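Local coordinates for protein nucleoporin NUP159 (Saccharomyces cerevisiae, PDB 1XIP) that serves as a nucleoporin of the nuclear pore complex and, through the N-terminal beta-propeller described here, tethers the helicase Dbp5 to the pore for mRNA export, at residues 11-17 with 311-317; 28-32 with 369-373; 49-54 with 93-98. All blocks are in the same frame, centred on the assembly; numbering follows the deposited sequence.

In the fold
The chain closes into a beta-propeller, visiting 11-17, 28-32, 49-54 and 93-98 before returning at 311-317 and 369-373; the segments of contacts 1 and 2 thus alternate, and both segments of contact 3 fall within the span of each. Contact 2 sets the loop after strand 18-26 against the turn between 365-370 and 374-381, two strands of the same sheet; 337-343 completes it, so both chain ends build one blade. Contact 3 joins the next two blades, its centre about 20 Å from that of contact 2; Ala54 CB touches Leu28 CD1 at 3.7 Å. Contact 1, its centre about 31 Å from that of contact 2 and about 32 Å from that of contact 3, pins the N-terminal segment to a late strand.

Contact 1. Residues 11-17 with 311-317; sequences TETSEDF and KQVIEPS
Strands 11-14 and 313-316 form a two-stranded parallel sheet, their axes 4.6 Å apart at closest and inclined by 35°. Both are extended (phi -64° to -118°, psi 120° to 155°). The register pairs Thr11 with Val313, Glu12 with Ile314 and Thr13 with Glu315, each at a CA-CA distance of 4.9 Å, then Ser14 with Pro316 at 5.2 Å. Glu12 brackets Ile314: Glu12 N donates to Val313 O (2.9 Å) and Glu12 O accepts from Glu315 N (2.8 Å). Ser14 N then donates to Glu315 O (2.9 Å). Pro316 fits because its nitrogen falls at a position whose bonding direction is away from 11-14; on that side Ile314 bonds to the backbone of Ile307.

One face carries Thr11, Thr13, Val313 and Glu315. Thr11 (m) sets CG2 3.9 Å from CG of Glu315 and its OG1 bonds to Asp265; Glu315 (chi1 m, chi2 t) reaches Arg322. Thr13 (m) lays CG2 3.7 Å from Ser317 CA. On the other face, Ile314 (chi1 m, chi2 146°) places CG2 3.7 Å from Ser14 CB and 3.9 Å from CD1 of Phe17, whose chi1 is m and whose chain has turned back toward Pro316. Glu12, with chi1 and chi2 both t, extends past Ile314 to Lys311. Lys311 starts from chi1 p, and its NZ bonds Gln312 OE1 (2.5 Å, very short) and pairs with Asp309. The Glu12 OE1 to Lys311 NZ salt bridge is long, 3.8 Å. Backbone bonds therefore define this attachment of the N-terminal segment to the propeller, while charge contributes at its margin.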
loop_
_atom_site.group_PDB
_atom_site.type_symbol
_atom_site.label_atom_id
_atom_site.label_comp_id
_atom_site.label_asym_id
_atom_site.label_seq_id
_atom_site.Cartn_x
_atom_site.Cartn_y
_atom_site.Cartn_z
ATOM N N THR A 11 1.262 -3.577 -22.683
ATOM C CA THR A 11 -0.012 -3.781 -22.027
ATOM C C THR A 11 -0.886 -4.745 -22.813
ATOM O O THR A 11 -1.193 -4.517 -23.995
ATOM C CB THR A 11 -0.740 -2.450 -21.815
ATOM O OG1 THR A 11 -0.023 -1.659 -20.849
ATOM C CG2 THR A 11 -2.111 -2.690 -21.153
ATOM N N GLU A 12 -1.281 -5.820 -22.139
ATOM C CA GLU A 12 -2.163 -6.817 -22.699
ATOM C C GLU A 12 -3.601 -6.428 -22.416
ATOM O O GLU A 12 -3.938 -6.093 -21.288
ATOM C CB GLU A 12 -1.859 -8.184 -22.091
ATOM C CG GLU A 12 -2.659 -9.329 -22.679
ATOM C CD GLU A 12 -2.541 -10.588 -21.855
ATOM O OE1 GLU A 12 -1.784 -11.495 -22.248
ATOM O OE2 GLU A 12 -3.217 -10.681 -20.816
ATOM N N THR A 13 -4.425 -6.434 -23.460
ATOM C CA THR A 13 -5.865 -6.380 -23.312
ATOM C C THR A 13 -6.354 -7.798 -23.121
ATOM O O THR A 13 -6.143 -8.659 -23.973
ATOM C CB THR A 13 -6.511 -5.769 -24.553
ATOM O OG1 THR A 13 -5.915 -4.500 -24.806
ATOM C CG2 THR A 13 -7.968 -5.434 -24.281
ATOM N N SER A 14 -6.991 -8.045 -21.988
ATOM C CA SER A 14 -7.427 -9.388 -21.646
ATOM C C SER A 14 -8.932 -9.426 -21.544
ATOM O O SER A 14 -9.541 -8.549 -20.923
ATOM C CB SER A 14 -6.792 -9.839 -20.325
ATOM O OG SER A 14 -7.034 -11.219 -20.073
ATOM N N GLU A 15 -9.530 -10.440 -22.159
ATOM C CA GLU A 15 -10.965 -10.648 -22.066
ATOM C C GLU A 15 -11.319 -11.631 -20.950
ATOM O O GLU A 15 -12.467 -12.103 -20.856
ATOM C CB GLU A 15 -11.522 -11.126 -23.409
ATOM C CG GLU A 15 -12.954 -10.677 -23.659
ATOM C CD GLU A 15 -13.171 -10.102 -25.042
ATOM O OE1 GLU A 15 -12.272 -9.377 -25.556
ATOM O OE2 GLU A 15 -14.255 -10.376 -25.611
ATOM N N ASP A 16 -10.335 -11.940 -20.108
ATOM C CA ASP A 16 -10.516 -12.882 -19.003
ATOM C C ASP A 16 -10.426 -12.201 -17.635
ATOM O O ASP A 16 -10.597 -12.844 -16.610
ATOM C CB ASP A 16 -9.482 -14.005 -19.079
ATOM C CG ASP A 16 -9.433 -14.667 -20.434
ATOM O OD1 ASP A 16 -8.320 -15.044 -20.855
ATOM O OD2 ASP A 16 -10.447 -14.869 -21.143
ATOM N N PHE A 17 -10.141 -10.904 -17.637
ATOM C CA PHE A 17 -9.967 -10.145 -16.411
ATOM C C PHE A 17 -10.945 -9.006 -16.370
ATOM O O PHE A 17 -11.158 -8.321 -17.382
ATOM C CB PHE A 17 -8.556 -9.572 -16.318
ATOM C CG PHE A 17 -7.554 -10.538 -15.782
ATOM C CD1 PHE A 17 -6.594 -11.115 -16.629
ATOM C CD2 PHE A 17 -7.568 -10.898 -14.433
ATOM C CE1 PHE A 17 -5.658 -12.036 -16.130
ATOM C CE2 PHE A 17 -6.641 -11.813 -13.928
ATOM C CZ PHE A 17 -5.686 -12.381 -14.776
ATOM N N LYS A 311 4.165 -10.652 -15.504
ATOM C CA LYS A 311 5.012 -10.401 -16.685
ATOM C C LYS A 311 4.685 -9.113 -17.457
ATOM O O LYS A 311 5.554 -8.570 -18.134
ATOM C CB LYS A 311 4.953 -11.595 -17.646
ATOM C CG LYS A 311 3.536 -11.986 -18.110
ATOM C CD LYS A 311 3.519 -12.533 -19.539
ATOM C CE LYS A 311 2.287 -13.400 -19.825
ATOM N NZ LYS A 311 1.042 -12.586 -19.973
ATOM N N GLN A 312 3.436 -8.652 -17.352
ATOM C CA GLN A 312 2.999 -7.438 -18.014
ATOM C C GLN A 312 1.761 -6.857 -17.345
ATOM O O GLN A 312 1.146 -7.504 -16.496
ATOM C CB GLN A 312 2.732 -7.695 -19.496
ATOM C CG GLN A 312 1.371 -8.322 -19.804
ATOM C CD GLN A 312 1.378 -9.144 -21.076
ATOM O OE1 GLN A 312 1.238 -10.361 -21.025
ATOM N NE2 GLN A 312 1.537 -8.485 -22.218
ATOM N N VAL A 313 1.400 -5.636 -17.754
ATOM C CA VAL A 313 0.219 -4.939 -17.255
ATOM C C VAL A 313 -0.985 -5.384 -18.053
ATOM O O VAL A 313 -0.894 -5.548 -19.260
ATOM C CB VAL A 313 0.371 -3.385 -17.387
ATOM C CG1 VAL A 313 -0.910 -2.652 -16.967
ATOM C CG2 VAL A 313 1.544 -2.891 -16.586
ATOM N N ILE A 314 -2.113 -5.565 -17.383
ATOM C CA ILE A 314 -3.330 -6.028 -18.038
ATOM C C ILE A 314 -4.442 -5.012 -17.945
ATOM O O ILE A 314 -4.811 -4.577 -16.862
ATOM C CB ILE A 314 -3.790 -7.332 -17.413
ATOM C CG1 ILE A 314 -2.868 -8.462 -17.835
ATOM C CG2 ILE A 314 -5.244 -7.643 -17.772
ATOM C CD1 ILE A 314 -2.719 -9.459 -16.754
ATOM N N GLU A 315 -4.977 -4.633 -19.089
ATOM C CA GLU A 315 -6.185 -3.846 -19.127
ATOM C C GLU A 315 -7.313 -4.796 -19.474
ATOM O O GLU A 315 -7.158 -5.640 -20.366
ATOM C CB GLU A 315 -6.073 -2.741 -20.179
ATOM C CG GLU A 315 -5.444 -1.442 -19.679
ATOM C CD GLU A 315 -5.833 -0.226 -20.528
ATOM O OE1 GLU A 315 -5.510 -0.194 -21.742
ATOM O OE2 GLU A 315 -6.467 0.706 -19.979
ATOM N N PRO A 316 -8.431 -4.691 -18.754
ATOM C CA PRO A 316 -9.669 -5.373 -19.148
ATOM C C PRO A 316 -10.160 -4.826 -20.486
ATOM O O PRO A 316 -9.847 -3.678 -20.828
ATOM C CB PRO A 316 -10.644 -4.997 -18.032
ATOM C CG PRO A 316 -9.788 -4.576 -16.905
ATOM C CD PRO A 316 -8.597 -3.932 -17.504
ATOM N N SER A 317 -10.917 -5.631 -21.227
ATOM C CA SER A 317 -11.304 -5.274 -22.596
ATOM C C SER A 317 -12.480 -4.297 -22.687
ATOM O O SER A 317 -12.843 -3.865 -23.776
ATOM C CB SER A 317 -11.573 -6.534 -23.444
ATOM O OG SER A 317 -12.404 -7.462 -22.764
#

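Contact 2. Residues 28-32 with 369-373; sequences LPSFN and LNNEG
Residues 28-32 form an irregular, largely extended stretch (Leu28 -146°/163°, Pro29 -67°/152°, Ser30 -76°/157°) that bends at Phe31 (-84°/-4°) and enters positive phi at Asn32 (43°/40°). Opposite it, strand residues Leu369 and Asn370 lead into a type I turn from Asn370 to Gly373, with Asn371 at -69°/-5° and Glu372 at -114°/13°, closed by a weak Gly373 N to Asn370 O bond of 3.4 Å. CA atoms pair Leu28 with Gly373 (4.4 Å) and Ser30 with Glu372 (3.8 Å). Two backbone hydrogen bonds fix this register: Leu28 N to Gly373 O and Phe31 N to Asn371 O, both 3.2 Å. Gly373, at phi 75°, also brings its CA to 3.4 Å from Leu28 O in a CA-H...O contact; a CB there would clash with that carbonyl.

The turn links strands 365-370 and 374-381 of the propeller blade in which 18-26 is one edge strand, the closure by which N- and C-terminal strands share a sheet. Residues 28-32 carry the chain from that strand on toward the next blade.

Ser30, chi1 t, builds an ST turn, OG accepting from Asn32 N at 2.9 Å. The same hydroxyl donates to a water 2.7 Å from Ser30 OG, which in turn donates to Glu372 OE2 at 2.6 Å; Glu372 has chi1 m and chi2 t. The Phe31 ring (chi1 -82°, chi2 -76°) presents its edge to Asn371 O and rests on Ile338 and Pro36. Asn371, chi1 p, directs OD1 to the backbone of Asn336. Leu28 (m, t) sets CD1 4.4 Å from Leu369 CD1, and both leucines pack on Ala54 of strand 51-56.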
loop_
_atom_site.group_PDB
_atom_site.type_symbol
_atom_site.label_atom_id
_atom_site.label_comp_id
_atom_site.label_asym_id
_atom_site.label_seq_id
_atom_site.Cartn_x
_atom_site.Cartn_y
_atom_site.Cartn_z
ATOM N N LEU A 28 -16.832 6.190 7.394
ATOM C CA LEU A 28 -16.061 6.914 8.398
ATOM C C LEU A 28 -15.950 8.380 8.024
ATOM O O LEU A 28 -16.174 8.731 6.890
ATOM C CB LEU A 28 -14.666 6.293 8.534
ATOM C CG LEU A 28 -14.560 4.901 9.146
ATOM C CD1 LEU A 28 -13.122 4.374 8.967
ATOM C CD2 LEU A 28 -14.917 4.983 10.599
ATOM N N PRO A 29 -15.586 9.249 8.956
ATOM C CA PRO A 29 -15.432 10.667 8.610
ATOM C C PRO A 29 -14.248 10.919 7.654
ATOM O O PRO A 29 -13.271 10.166 7.624
ATOM C CB PRO A 29 -15.214 11.347 9.968
ATOM C CG PRO A 29 -14.700 10.284 10.854
ATOM C CD PRO A 29 -15.285 8.979 10.374
ATOM N N SER A 30 -14.391 11.986 6.865
ATOM C CA SER A 30 -13.410 12.436 5.886
ATOM C C SER A 30 -12.216 13.132 6.537
ATOM O O SER A 30 -12.309 13.655 7.645
ATOM C CB SER A 30 -14.091 13.398 4.907
ATOM O OG SER A 30 -13.171 13.954 3.989
ATOM N N PHE A 31 -11.094 13.141 5.826
ATOM C CA PHE A 31 -9.917 13.905 6.213
ATOM C C PHE A 31 -10.012 15.365 5.733
ATOM O O PHE A 31 -9.122 16.179 6.025
ATOM C CB PHE A 31 -8.675 13.265 5.607
ATOM C CG PHE A 31 -8.147 12.093 6.379
ATOM C CD1 PHE A 31 -7.429 12.284 7.559
ATOM C CD2 PHE A 31 -8.341 10.784 5.910
ATOM C CE1 PHE A 31 -6.912 11.201 8.256
ATOM C CE2 PHE A 31 -7.824 9.677 6.617
ATOM C CZ PHE A 31 -7.109 9.890 7.785
ATOM N N ASN A 32 -11.075 15.679 4.990
ATOM C CA ASN A 32 -11.247 16.984 4.363
ATOM C C ASN A 32 -9.974 17.513 3.715
ATOM O O ASN A 32 -9.663 18.702 3.807
ATOM C CB ASN A 32 -11.813 17.996 5.353
ATOM C CG ASN A 32 -13.177 17.597 5.866
ATOM O OD1 ASN A 32 -13.390 17.501 7.079
ATOM N ND2 ASN A 32 -14.116 17.351 4.945
ATOM N N LEU A 369 -10.340 1.967 0.756
ATOM C CA LEU A 369 -10.755 3.094 1.610
ATOM C C LEU A 369 -10.191 4.449 1.127
ATOM O O LEU A 369 -8.976 4.596 0.935
ATOM C CB LEU A 369 -10.312 2.856 3.059
ATOM C CG LEU A 369 -11.349 3.086 4.167
ATOM C CD1 LEU A 369 -10.670 3.393 5.492
ATOM C CD2 LEU A 369 -12.324 4.192 3.801
ATOM N N ASN A 370 -11.097 5.425 0.982
ATOM C CA ASN A 370 -10.849 6.818 0.520
ATOM C C ASN A 370 -10.116 7.713 1.475
ATOM O O ASN A 370 -10.166 7.504 2.677
ATOM C CB ASN A 370 -12.181 7.535 0.275
ATOM C CG ASN A 370 -12.591 7.506 -1.161
ATOM O OD1 ASN A 370 -13.605 8.092 -1.540
ATOM N ND2 ASN A 370 -11.803 6.820 -1.985
ATOM N N ASN A 371 -9.656 8.847 0.972
ATOM C CA ASN A 371 -9.324 10.022 1.771
ATOM C C ASN A 371 -10.565 10.672 2.361
ATOM O O ASN A 371 -10.460 11.633 3.134
ATOM C CB ASN A 371 -8.540 11.049 0.943
ATOM C CG ASN A 371 -9.272 11.472 -0.346
ATOM O OD1 ASN A 371 -9.519 10.656 -1.236
ATOM N ND2 ASN A 371 -9.611 12.766 -0.446
ATOM N N GLU A 372 -11.743 10.164 1.997
ATOM C CA GLU A 372 -12.993 10.677 2.553
ATOM C C GLU A 372 -13.773 9.688 3.437
ATOM O O GLU A 372 -14.925 9.913 3.716
ATOM C CB GLU A 372 -13.914 11.175 1.432
ATOM C CG GLU A 372 -13.268 12.188 0.505
ATOM C CD GLU A 372 -14.281 12.924 -0.363
ATOM O OE1 GLU A 372 -15.098 12.245 -1.023
ATOM O OE2 GLU A 372 -14.249 14.184 -0.380
ATOM N N GLY A 373 -13.159 8.591 3.846
ATOM C CA GLY A 373 -13.824 7.608 4.683
ATOM C C GLY A 373 -14.812 6.756 3.919
ATOM O O GLY A 373 -15.571 5.999 4.499
HETATM O O HOH W 1 -14.793 14.969 2.044
#

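Contact 3. Residues 49-54 with 93-98; sequences KSLFVA and VCFHGD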
loop_
_atom_site.group_PDB
_atom_site.type_symbol
_atom_site.label_atom_id
_atom_site.label_comp_id
_atom_site.label_asym_id
_atom_site.label_seq_id
_atom_site.Cartn_x
_atom_site.Cartn_y
_atom_site.Cartn_z
ATOM N N LYS A 49 -10.666 -14.295 11.516
ATOM C CA LYS A 49 -11.509 -13.766 12.578
ATOM C C LYS A 49 -12.817 -13.192 12.034
ATOM O O LYS A 49 -13.750 -12.946 12.794
ATOM C CB LYS A 49 -10.752 -12.693 13.348
ATOM C CG LYS A 49 -9.871 -13.232 14.394
ATOM C CD LYS A 49 -8.990 -12.147 14.954
ATOM C CE LYS A 49 -7.854 -12.746 15.741
ATOM N NZ LYS A 49 -6.701 -12.884 14.814
ATOM N N SER A 50 -12.869 -12.972 10.722
ATOM C CA SER A 50 -13.964 -12.245 10.075
ATOM C C SER A 50 -14.135 -10.824 10.653
ATOM O O SER A 50 -15.224 -10.454 11.096
ATOM C CB SER A 50 -15.274 -13.036 10.160
ATOM O OG SER A 50 -16.054 -12.846 8.987
ATOM N N LEU A 51 -13.058 -10.040 10.662
ATOM C CA LEU A 51 -13.090 -8.686 11.209
ATOM C C LEU A 51 -12.375 -7.713 10.282
ATOM O O LEU A 51 -11.644 -8.138 9.401
ATOM C CB LEU A 51 -12.434 -8.644 12.606
ATOM C CG LEU A 51 -12.977 -9.460 13.771
ATOM C CD1 LEU A 51 -12.123 -9.237 14.956
ATOM C CD2 LEU A 51 -14.435 -9.131 14.128
ATOM N N PHE A 52 -12.602 -6.410 10.489
ATOM C CA PHE A 52 -11.815 -5.339 9.852
ATOM C C PHE A 52 -11.477 -4.252 10.861
ATOM O O PHE A 52 -12.245 -4.010 11.808
ATOM C CB PHE A 52 -12.562 -4.709 8.676
ATOM C CG PHE A 52 -13.760 -3.875 9.089
ATOM C CD1 PHE A 52 -13.652 -2.474 9.219
ATOM C CD2 PHE A 52 -14.976 -4.481 9.364
ATOM C CE1 PHE A 52 -14.739 -1.708 9.629
ATOM C CE2 PHE A 52 -16.061 -3.725 9.760
ATOM C CZ PHE A 52 -15.942 -2.326 9.894
ATOM N N VAL A 53 -10.310 -3.640 10.674
ATOM C CA VAL A 53 -9.994 -2.343 11.243
ATOM C C VAL A 53 -9.883 -1.341 10.124
ATOM O O VAL A 53 -9.388 -1.652 9.022
ATOM C CB VAL A 53 -8.589 -2.261 11.889
ATOM C CG1 VAL A 53 -8.677 -1.856 13.300
ATOM C CG2 VAL A 53 -7.801 -3.503 11.677
ATOM N N ALA A 54 -10.239 -0.110 10.444
ATOM C CA ALA A 54 -10.171 0.996 9.511
ATOM C C ALA A 54 -10.026 2.248 10.330
ATOM O O ALA A 54 -10.493 2.305 11.462
ATOM C CB ALA A 54 -11.428 1.052 8.674
ATOM N N VAL A 93 -2.626 0.305 10.432
ATOM C CA VAL A 93 -3.656 -0.450 11.115
ATOM C C VAL A 93 -3.499 -1.889 10.614
ATOM O O VAL A 93 -3.226 -2.095 9.427
ATOM C CB VAL A 93 -5.027 0.173 10.776
ATOM C CG1 VAL A 93 -5.927 -0.763 9.959
ATOM C CG2 VAL A 93 -5.693 0.727 12.010
ATOM N N CYS A 94 -3.607 -2.875 11.509
ATOM C CA CYS A 94 -3.390 -4.269 11.111
ATOM C C CYS A 94 -3.606 -5.311 12.208
ATOM O O CYS A 94 -3.317 -5.050 13.373
ATOM C CB CYS A 94 -1.993 -4.433 10.503
ATOM S SG CYS A 94 -0.737 -5.089 11.608
ATOM N N PHE A 95 -4.073 -6.502 11.818
ATOM C CA PHE A 95 -4.263 -7.603 12.760
ATOM C C PHE A 95 -2.980 -8.371 12.950
ATOM O O PHE A 95 -2.250 -8.597 11.998
ATOM C CB PHE A 95 -5.360 -8.557 12.294
ATOM C CG PHE A 95 -6.722 -7.935 12.230
ATOM C CD1 PHE A 95 -7.198 -7.384 11.040
ATOM C CD2 PHE A 95 -7.526 -7.896 13.343
ATOM C CE1 PHE A 95 -8.455 -6.805 10.971
ATOM C CE2 PHE A 95 -8.786 -7.325 13.290
ATOM C CZ PHE A 95 -9.256 -6.778 12.094
ATOM N N HIS A 96 -2.720 -8.786 14.188
ATOM C CA HIS A 96 -1.532 -9.559 14.532
ATOM C C HIS A 96 -1.848 -10.476 15.703
ATOM O O HIS A 96 -2.035 -10.013 16.822
ATOM C CB HIS A 96 -0.371 -8.627 14.906
ATOM C CG HIS A 96 0.857 -9.350 15.385
ATOM N ND1 HIS A 96 1.241 -9.373 16.713
ATOM C CD2 HIS A 96 1.786 -10.081 14.714
ATOM C CE1 HIS A 96 2.358 -10.077 16.834
ATOM N NE2 HIS A 96 2.709 -10.516 15.637
ATOM N N GLY A 97 -1.897 -11.776 15.460
ATOM C CA GLY A 97 -2.293 -12.692 16.508
ATOM C C GLY A 97 -3.672 -12.296 16.991
ATOM O O GLY A 97 -4.569 -12.063 16.185
ATOM N N ASP A 98 -3.842 -12.173 18.299
ATOM C CA ASP A 98 -5.135 -11.761 18.837
ATOM C C ASP A 98 -5.208 -10.263 19.174
ATOM O O ASP A 98 -5.932 -9.857 20.066
ATOM C CB ASP A 98 -5.497 -12.625 20.041
ATOM C CG ASP A 98 -6.093 -13.980 19.631
ATOM O OD1 ASP A 98 -5.324 -14.880 19.190
ATOM O OD2 ASP A 98 -7.326 -14.226 19.709
#
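Strands 51-54 and 93-96 run roughly antiparallel, at 147°, yet share no backbone hydrogen bond: their axes come no closer than 6.8 Å, and the nearest CA pair, Val53 with Val93, is 6.6 Å apart. This is packing between neighbouring blades of the beta-propeller, not pairing within a sheet. Strand 51-56 is second in its blade and finds its backbone partners in 43-46 and 59-64, whereas strand 90-96 is first in the following blade and bonds to 99-104.

Side chains therefore fill the gap. Leu51 and Val53 point across, as do Val93 and Phe95, while Phe52 and Ala54 face away. Phe95 is central: Val53 CG2 sits over one face of its ring, 3.4 Å from Phe95 CE1. Phe52 C lies at the ring edge, 3.6 Å from Phe95 CZ. Leu51 CB is 3.7 Å from Phe95 CZ. Further along the strands, Val53 CB meets Val93 CG1 at 3.6 Å, and Val100 extends the apolar cluster from strand 99-104. Asp44 adds a polar tie between the blades, its OD2 accepting from the backbone N of Phe95.

At the start of strand 51-56, a G1 beta bulge sets Ser50 and Leu51 together across from Ser46. Just before it, Lys49 reaches the turn between strands 90-96 and 99-104, where Lys49 NZ donates to Gly97 O at 2.7 Å.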